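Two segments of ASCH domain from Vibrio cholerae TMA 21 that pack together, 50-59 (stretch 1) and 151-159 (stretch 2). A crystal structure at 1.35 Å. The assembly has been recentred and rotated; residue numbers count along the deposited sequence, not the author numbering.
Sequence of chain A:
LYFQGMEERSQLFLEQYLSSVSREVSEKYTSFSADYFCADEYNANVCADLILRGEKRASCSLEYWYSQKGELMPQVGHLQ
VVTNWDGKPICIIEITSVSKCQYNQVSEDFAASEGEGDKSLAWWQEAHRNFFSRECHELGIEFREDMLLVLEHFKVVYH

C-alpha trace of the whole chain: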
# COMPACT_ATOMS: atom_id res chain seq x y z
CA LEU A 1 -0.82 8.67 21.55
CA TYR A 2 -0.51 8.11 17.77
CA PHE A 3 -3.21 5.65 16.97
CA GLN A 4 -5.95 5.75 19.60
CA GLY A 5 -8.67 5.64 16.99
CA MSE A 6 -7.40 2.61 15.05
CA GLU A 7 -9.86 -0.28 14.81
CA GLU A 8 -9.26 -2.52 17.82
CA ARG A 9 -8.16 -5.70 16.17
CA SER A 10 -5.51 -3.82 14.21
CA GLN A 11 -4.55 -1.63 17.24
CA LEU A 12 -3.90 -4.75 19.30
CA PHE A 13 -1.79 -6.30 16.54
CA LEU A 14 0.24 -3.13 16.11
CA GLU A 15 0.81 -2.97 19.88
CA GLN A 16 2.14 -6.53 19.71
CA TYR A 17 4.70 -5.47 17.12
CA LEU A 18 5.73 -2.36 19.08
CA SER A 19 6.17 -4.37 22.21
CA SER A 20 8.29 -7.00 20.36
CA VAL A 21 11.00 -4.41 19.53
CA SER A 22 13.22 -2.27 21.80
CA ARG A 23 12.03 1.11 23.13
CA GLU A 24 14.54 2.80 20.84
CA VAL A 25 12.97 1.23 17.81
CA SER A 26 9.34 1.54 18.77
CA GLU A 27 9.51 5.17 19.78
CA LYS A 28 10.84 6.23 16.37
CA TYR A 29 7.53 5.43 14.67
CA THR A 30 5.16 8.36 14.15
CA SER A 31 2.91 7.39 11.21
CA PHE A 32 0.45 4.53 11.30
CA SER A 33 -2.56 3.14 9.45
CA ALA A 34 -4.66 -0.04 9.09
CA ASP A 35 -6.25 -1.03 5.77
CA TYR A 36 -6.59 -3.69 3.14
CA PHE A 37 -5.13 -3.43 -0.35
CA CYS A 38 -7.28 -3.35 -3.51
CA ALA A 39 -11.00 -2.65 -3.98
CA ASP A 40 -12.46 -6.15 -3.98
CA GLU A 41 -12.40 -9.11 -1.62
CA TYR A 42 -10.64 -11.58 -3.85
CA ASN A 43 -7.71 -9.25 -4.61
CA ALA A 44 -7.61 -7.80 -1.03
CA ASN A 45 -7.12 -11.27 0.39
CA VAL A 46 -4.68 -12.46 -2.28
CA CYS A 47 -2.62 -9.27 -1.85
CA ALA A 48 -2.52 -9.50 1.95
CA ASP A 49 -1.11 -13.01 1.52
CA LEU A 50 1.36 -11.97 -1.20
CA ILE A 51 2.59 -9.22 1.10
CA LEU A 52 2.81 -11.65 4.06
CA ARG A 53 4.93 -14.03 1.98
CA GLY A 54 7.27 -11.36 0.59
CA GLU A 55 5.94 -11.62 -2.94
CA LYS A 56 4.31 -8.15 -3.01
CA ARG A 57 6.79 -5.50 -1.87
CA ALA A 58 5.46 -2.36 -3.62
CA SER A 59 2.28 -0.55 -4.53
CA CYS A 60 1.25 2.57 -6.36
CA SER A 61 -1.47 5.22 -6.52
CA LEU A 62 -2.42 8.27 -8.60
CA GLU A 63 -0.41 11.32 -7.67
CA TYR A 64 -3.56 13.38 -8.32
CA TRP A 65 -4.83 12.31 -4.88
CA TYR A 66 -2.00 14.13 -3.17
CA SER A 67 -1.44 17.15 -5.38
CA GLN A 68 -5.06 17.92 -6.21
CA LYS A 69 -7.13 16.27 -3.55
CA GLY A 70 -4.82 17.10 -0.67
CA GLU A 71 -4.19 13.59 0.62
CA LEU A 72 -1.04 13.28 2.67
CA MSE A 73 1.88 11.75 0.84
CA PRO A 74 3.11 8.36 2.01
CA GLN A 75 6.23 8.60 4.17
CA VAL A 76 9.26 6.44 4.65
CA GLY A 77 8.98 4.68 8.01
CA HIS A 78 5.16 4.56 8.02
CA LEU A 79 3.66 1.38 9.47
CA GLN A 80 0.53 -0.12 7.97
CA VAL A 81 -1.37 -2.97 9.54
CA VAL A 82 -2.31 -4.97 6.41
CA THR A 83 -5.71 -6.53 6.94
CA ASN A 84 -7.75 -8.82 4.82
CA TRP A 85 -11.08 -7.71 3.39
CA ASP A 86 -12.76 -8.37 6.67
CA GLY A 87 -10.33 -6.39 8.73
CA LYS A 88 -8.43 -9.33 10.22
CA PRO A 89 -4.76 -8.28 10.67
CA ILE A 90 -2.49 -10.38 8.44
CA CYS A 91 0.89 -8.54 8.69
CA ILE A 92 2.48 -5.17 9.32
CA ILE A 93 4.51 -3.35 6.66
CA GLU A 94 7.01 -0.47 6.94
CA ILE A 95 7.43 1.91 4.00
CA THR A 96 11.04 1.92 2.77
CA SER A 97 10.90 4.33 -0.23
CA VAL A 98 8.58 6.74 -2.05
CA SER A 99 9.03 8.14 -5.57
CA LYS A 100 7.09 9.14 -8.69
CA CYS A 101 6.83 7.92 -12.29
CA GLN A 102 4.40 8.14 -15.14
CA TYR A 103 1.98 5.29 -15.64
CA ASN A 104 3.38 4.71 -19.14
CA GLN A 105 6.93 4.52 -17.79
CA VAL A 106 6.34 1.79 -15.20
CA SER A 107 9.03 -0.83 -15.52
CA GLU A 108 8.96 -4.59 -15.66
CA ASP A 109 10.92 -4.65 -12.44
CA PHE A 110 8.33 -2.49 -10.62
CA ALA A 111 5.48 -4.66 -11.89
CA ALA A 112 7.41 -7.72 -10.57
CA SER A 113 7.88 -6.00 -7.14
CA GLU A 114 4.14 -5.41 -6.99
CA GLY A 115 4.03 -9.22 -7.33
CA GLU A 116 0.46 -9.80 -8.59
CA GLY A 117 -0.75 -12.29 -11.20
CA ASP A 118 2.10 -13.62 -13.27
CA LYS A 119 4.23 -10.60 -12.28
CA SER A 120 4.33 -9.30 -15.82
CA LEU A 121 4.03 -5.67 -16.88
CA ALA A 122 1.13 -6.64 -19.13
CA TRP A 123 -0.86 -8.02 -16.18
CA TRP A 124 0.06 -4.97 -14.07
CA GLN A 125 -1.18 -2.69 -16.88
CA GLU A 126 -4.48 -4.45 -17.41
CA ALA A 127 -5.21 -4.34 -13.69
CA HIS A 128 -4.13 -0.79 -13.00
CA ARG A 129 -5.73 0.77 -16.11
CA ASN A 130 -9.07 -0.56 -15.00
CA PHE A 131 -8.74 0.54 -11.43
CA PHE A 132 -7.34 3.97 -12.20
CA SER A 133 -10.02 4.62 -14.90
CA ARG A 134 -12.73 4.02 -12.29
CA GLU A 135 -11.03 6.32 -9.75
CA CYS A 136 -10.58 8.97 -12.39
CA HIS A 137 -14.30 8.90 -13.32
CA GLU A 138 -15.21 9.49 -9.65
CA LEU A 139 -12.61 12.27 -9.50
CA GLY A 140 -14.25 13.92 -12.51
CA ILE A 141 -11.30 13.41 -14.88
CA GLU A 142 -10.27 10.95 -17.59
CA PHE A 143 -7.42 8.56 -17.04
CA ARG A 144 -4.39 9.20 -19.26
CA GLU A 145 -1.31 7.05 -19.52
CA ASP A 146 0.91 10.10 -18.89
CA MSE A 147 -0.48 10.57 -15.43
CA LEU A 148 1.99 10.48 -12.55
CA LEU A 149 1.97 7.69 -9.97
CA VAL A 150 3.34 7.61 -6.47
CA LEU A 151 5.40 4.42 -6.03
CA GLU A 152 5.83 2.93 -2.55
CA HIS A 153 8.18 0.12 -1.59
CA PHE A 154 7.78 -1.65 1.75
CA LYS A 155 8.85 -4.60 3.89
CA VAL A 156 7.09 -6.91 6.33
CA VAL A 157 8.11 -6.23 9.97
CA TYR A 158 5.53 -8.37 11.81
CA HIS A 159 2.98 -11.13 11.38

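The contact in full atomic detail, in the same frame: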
# COMPACT_ATOMS: atom_id res chain seq x y z
N LEU A 50 0.14 -12.25 -0.44
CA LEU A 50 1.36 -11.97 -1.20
C LEU A 50 2.28 -11.12 -0.39
O LEU A 50 3.52 -11.29 -0.42
CB LEU A 50 1.02 -11.27 -2.52
CG LEU A 50 0.40 -12.08 -3.62
CD1 LEU A 50 -0.08 -11.14 -4.71
CD2 LEU A 50 1.35 -13.18 -4.19
N ILE A 51 1.72 -10.10 0.30
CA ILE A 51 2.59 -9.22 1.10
C ILE A 51 3.21 -10.01 2.25
O ILE A 51 4.41 -9.98 2.49
CB ILE A 51 1.84 -8.00 1.66
CG1 ILE A 51 1.37 -7.10 0.49
CG2 ILE A 51 2.63 -7.22 2.68
CD1 ILE A 51 0.38 -6.01 0.81
N LEU A 52 2.38 -10.77 2.96
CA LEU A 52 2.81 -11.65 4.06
C LEU A 52 4.04 -12.44 3.67
O LEU A 52 5.00 -12.59 4.42
CB LEU A 52 1.65 -12.55 4.54
CG LEU A 52 1.96 -13.63 5.58
CD1 LEU A 52 2.32 -12.97 6.94
CD2 LEU A 52 0.76 -14.56 5.71
N ARG A 53 3.94 -13.08 2.49
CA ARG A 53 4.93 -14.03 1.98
C ARG A 53 6.14 -13.37 1.30
O ARG A 53 7.02 -14.11 0.78
CB ARG A 53 4.30 -15.09 1.13
CG ARG A 53 3.30 -15.94 1.91
CD ARG A 53 2.80 -17.12 1.20
NE ARG A 53 2.01 -16.71 0.09
CZ ARG A 53 2.35 -16.68 -1.18
NH1 ARG A 53 1.48 -16.21 -2.10
NH2 ARG A 53 3.56 -17.03 -1.53
N GLY A 54 6.17 -12.03 1.23
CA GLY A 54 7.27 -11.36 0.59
C GLY A 54 7.23 -11.30 -0.92
O GLY A 54 8.22 -10.91 -1.55
N GLU A 55 6.11 -11.69 -1.51
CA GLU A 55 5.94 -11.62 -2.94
C GLU A 55 5.49 -10.25 -3.48
O GLU A 55 5.83 -9.87 -4.59
CB GLU A 55 4.94 -12.67 -3.37
CG GLU A 55 5.36 -14.09 -3.26
CD GLU A 55 6.26 -14.37 -4.43
OE1 GLU A 55 5.77 -14.51 -5.62
OE2 GLU A 55 7.47 -14.36 -4.15
N LYS A 56 4.76 -9.49 -2.67
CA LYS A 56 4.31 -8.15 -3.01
C LYS A 56 5.04 -7.24 -2.05
O LYS A 56 4.88 -7.33 -0.85
CB LYS A 56 2.80 -7.99 -2.92
CG LYS A 56 2.33 -6.53 -3.06
CD LYS A 56 0.86 -6.38 -3.30
CE LYS A 56 0.50 -5.00 -3.82
NZ LYS A 56 0.87 -4.96 -5.28
N ARG A 57 5.88 -6.37 -2.65
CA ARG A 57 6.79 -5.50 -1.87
C ARG A 57 6.68 -4.05 -2.31
O ARG A 57 7.51 -3.21 -1.94
CB ARG A 57 8.24 -6.02 -2.06
CG ARG A 57 8.45 -7.46 -1.64
CD ARG A 57 9.91 -7.86 -1.84
NE ARG A 57 10.32 -7.77 -3.27
CZ ARG A 57 10.01 -8.64 -4.23
NH1 ARG A 57 10.42 -8.37 -5.48
NH2 ARG A 57 9.33 -9.78 -3.96
N ALA A 58 5.63 -3.72 -3.08
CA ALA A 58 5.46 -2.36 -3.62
C ALA A 58 4.00 -2.21 -3.97
O ALA A 58 3.24 -3.18 -4.15
CB ALA A 58 6.35 -2.13 -4.82
N SER A 59 3.60 -0.96 -4.09
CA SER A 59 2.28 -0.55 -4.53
C SER A 59 2.34 0.82 -5.14
O SER A 59 3.36 1.49 -5.01
CB SER A 59 1.32 -0.58 -3.38
OG SER A 59 1.56 0.42 -2.43
N LEU A 151 4.91 5.81 -6.23
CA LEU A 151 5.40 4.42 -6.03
C LEU A 151 5.85 4.30 -4.60
O LEU A 151 6.64 5.14 -4.11
CB LEU A 151 6.59 4.17 -6.92
CG LEU A 151 6.39 4.47 -8.44
CD1 LEU A 151 7.64 3.97 -9.20
CD2 LEU A 151 5.12 3.89 -9.08
N GLU A 152 5.39 3.24 -3.92
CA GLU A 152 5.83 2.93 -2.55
C GLU A 152 6.46 1.54 -2.52
O GLU A 152 5.93 0.60 -3.16
CB GLU A 152 4.66 2.93 -1.58
CG GLU A 152 4.00 4.25 -1.46
CD GLU A 152 2.64 4.18 -0.70
OE1 GLU A 152 2.66 3.60 0.38
OE2 GLU A 152 1.69 4.80 -1.21
N HIS A 153 7.62 1.41 -1.89
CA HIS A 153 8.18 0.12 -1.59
C HIS A 153 8.08 -0.11 -0.08
O HIS A 153 8.12 0.87 0.71
CB HIS A 153 9.61 0.01 -2.04
CG HIS A 153 9.78 -0.08 -3.52
ND1 HIS A 153 9.65 0.98 -4.37
CD2 HIS A 153 10.11 -1.13 -4.28
CE1 HIS A 153 9.91 0.58 -5.61
NE2 HIS A 153 10.13 -0.71 -5.59
N PHE A 154 7.99 -1.35 0.35
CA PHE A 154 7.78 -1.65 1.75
C PHE A 154 8.31 -3.08 2.07
O PHE A 154 8.56 -3.87 1.17
CB PHE A 154 6.31 -1.44 2.17
CG PHE A 154 5.34 -2.18 1.31
CD1 PHE A 154 5.19 -3.54 1.34
CD2 PHE A 154 4.57 -1.46 0.38
CE1 PHE A 154 4.22 -4.17 0.52
CE2 PHE A 154 3.66 -2.09 -0.44
CZ PHE A 154 3.47 -3.45 -0.33
N LYS A 155 8.38 -3.33 3.38
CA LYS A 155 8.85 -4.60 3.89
C LYS A 155 7.96 -5.04 5.02
O LYS A 155 7.49 -4.21 5.79
CB LYS A 155 10.29 -4.53 4.33
CG LYS A 155 10.54 -3.67 5.52
CD LYS A 155 11.99 -3.51 5.97
CE LYS A 155 12.17 -2.59 7.15
NZ LYS A 155 13.62 -2.42 7.50
N VAL A 156 7.78 -6.35 5.19
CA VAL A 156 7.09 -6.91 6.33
C VAL A 156 7.99 -6.77 7.57
O VAL A 156 9.13 -7.20 7.50
CB VAL A 156 6.64 -8.36 6.10
CG1 VAL A 156 6.09 -8.94 7.36
CG2 VAL A 156 5.57 -8.39 4.99
N VAL A 157 7.43 -6.27 8.69
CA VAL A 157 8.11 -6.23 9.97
C VAL A 157 7.44 -7.08 11.05
O VAL A 157 8.02 -7.30 12.11
CB VAL A 157 8.31 -4.75 10.45
CG1 VAL A 157 9.18 -3.98 9.42
CG2 VAL A 157 6.98 -4.03 10.77
N TYR A 158 6.22 -7.54 10.81
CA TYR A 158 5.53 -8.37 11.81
C TYR A 158 4.43 -9.18 11.16
O TYR A 158 3.78 -8.72 10.25
CB TYR A 158 4.94 -7.48 12.92
CG TYR A 158 4.47 -8.25 14.16
CD1 TYR A 158 5.39 -8.71 15.06
CD2 TYR A 158 3.17 -8.48 14.42
CE1 TYR A 158 5.04 -9.40 16.17
CE2 TYR A 158 2.78 -9.21 15.50
CZ TYR A 158 3.73 -9.66 16.40
OH TYR A 158 3.33 -10.36 17.51
N HIS A 159 4.14 -10.34 11.73
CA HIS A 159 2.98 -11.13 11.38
C HIS A 159 2.69 -12.14 12.48
O HIS A 159 1.60 -12.68 12.58
CB HIS A 159 3.13 -11.78 10.04
CG HIS A 159 4.19 -12.80 9.99
ND1 HIS A 159 5.54 -12.57 9.80
CD2 HIS A 159 4.06 -14.15 10.09
CE1 HIS A 159 6.19 -13.74 9.78
NE2 HIS A 159 5.31 -14.69 10.02
OXT HIS A 159 3.63 -12.47 13.22
O HOH W 1 -0.16 2.60 -2.91
O HOH W 2 1.73 0.90 0.36

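Contact between residues 50-59 and 151-159 of the ASCH domain, where the end of a helix, a turn and the start of a strand lie along a longer antiparallel strand. Three backbone hydrogen bonds join the stretches. Ser59 and Glu152 form a hydrogen-bonded antiparallel pair: Glu152 N donates to Ser59 O (2.9 Å, nearly straight at 174°), and Ser59 N donates to Glu152 O (3.0 Å). Two residues further along the register, Phe154 N donates to Arg57 O (3.0 Å). Between these bonds lies the non-hydrogen-bonded pair Ala58-His153, whose CA atoms approach to 4.2 Å. At this close pair each CA meets a carbonyl of the opposing stretch, giving CA-H...O contacts from Ala58 CA to Glu152 O (3.0 Å) and from His153 CA to Arg57 O (3.4 Å); Arg57 O thus receives both the Phe154 amide and the His153 CA-H.

The side chains of Ser59 and Glu152 share one face of the sheet and are linked through water. Water 2 lies 2.8 Å from Ser59 OG and donates to Glu152 OE1 (2.9 Å); water 1 also lies 2.8 Å from Ser59 OG, with a weak bond to Glu152 OE2 (3.3 Å). The two waters therefore connect the serine hydroxyl to both carboxylate oxygens. On the other face, Ala58 CB sits over the His153 ring, 4.1 Å from its centroid and 19° off the normal, a CH-pi contact.

Phe154 has the largest area covered by the opposing stretch. Its CA-to-CB bond points sideways, but with chi1 in the p well (53°) the ring end comes nearer, and the backbone at Arg57 C and Ala58 N covers one ring face; Ala58 N is 3.5 Å from Phe154 CZ. Lys56 O reaches Phe154 CE1 at 3.5 Å, and Ile51 CG2 approaches the same CE1 at 4.1 Å. Ile51 CG2 also meets Val156 CG2 (3.9 Å), so this one methyl touches two residues of the strand, while Ile51 O packs tightly against Val156 CG2 (3.2 Å). Farther out, Leu52 CD1 abuts CB of the C-terminal residue, His159, at 3.4 Å.

Within stretch 1, the helix closes in a Schellman motif at Gly54, whose positive phi (80°) favours glycine. Glu55 N and Lys56 N both donate to Leu50 O (2.8 and 3.1 Å). Arg57, its CA-to-CB bond directed away from the strand, folds back so that NH2 donates to Gly54 O (2.9 Å), tying its guanidinium to the turn.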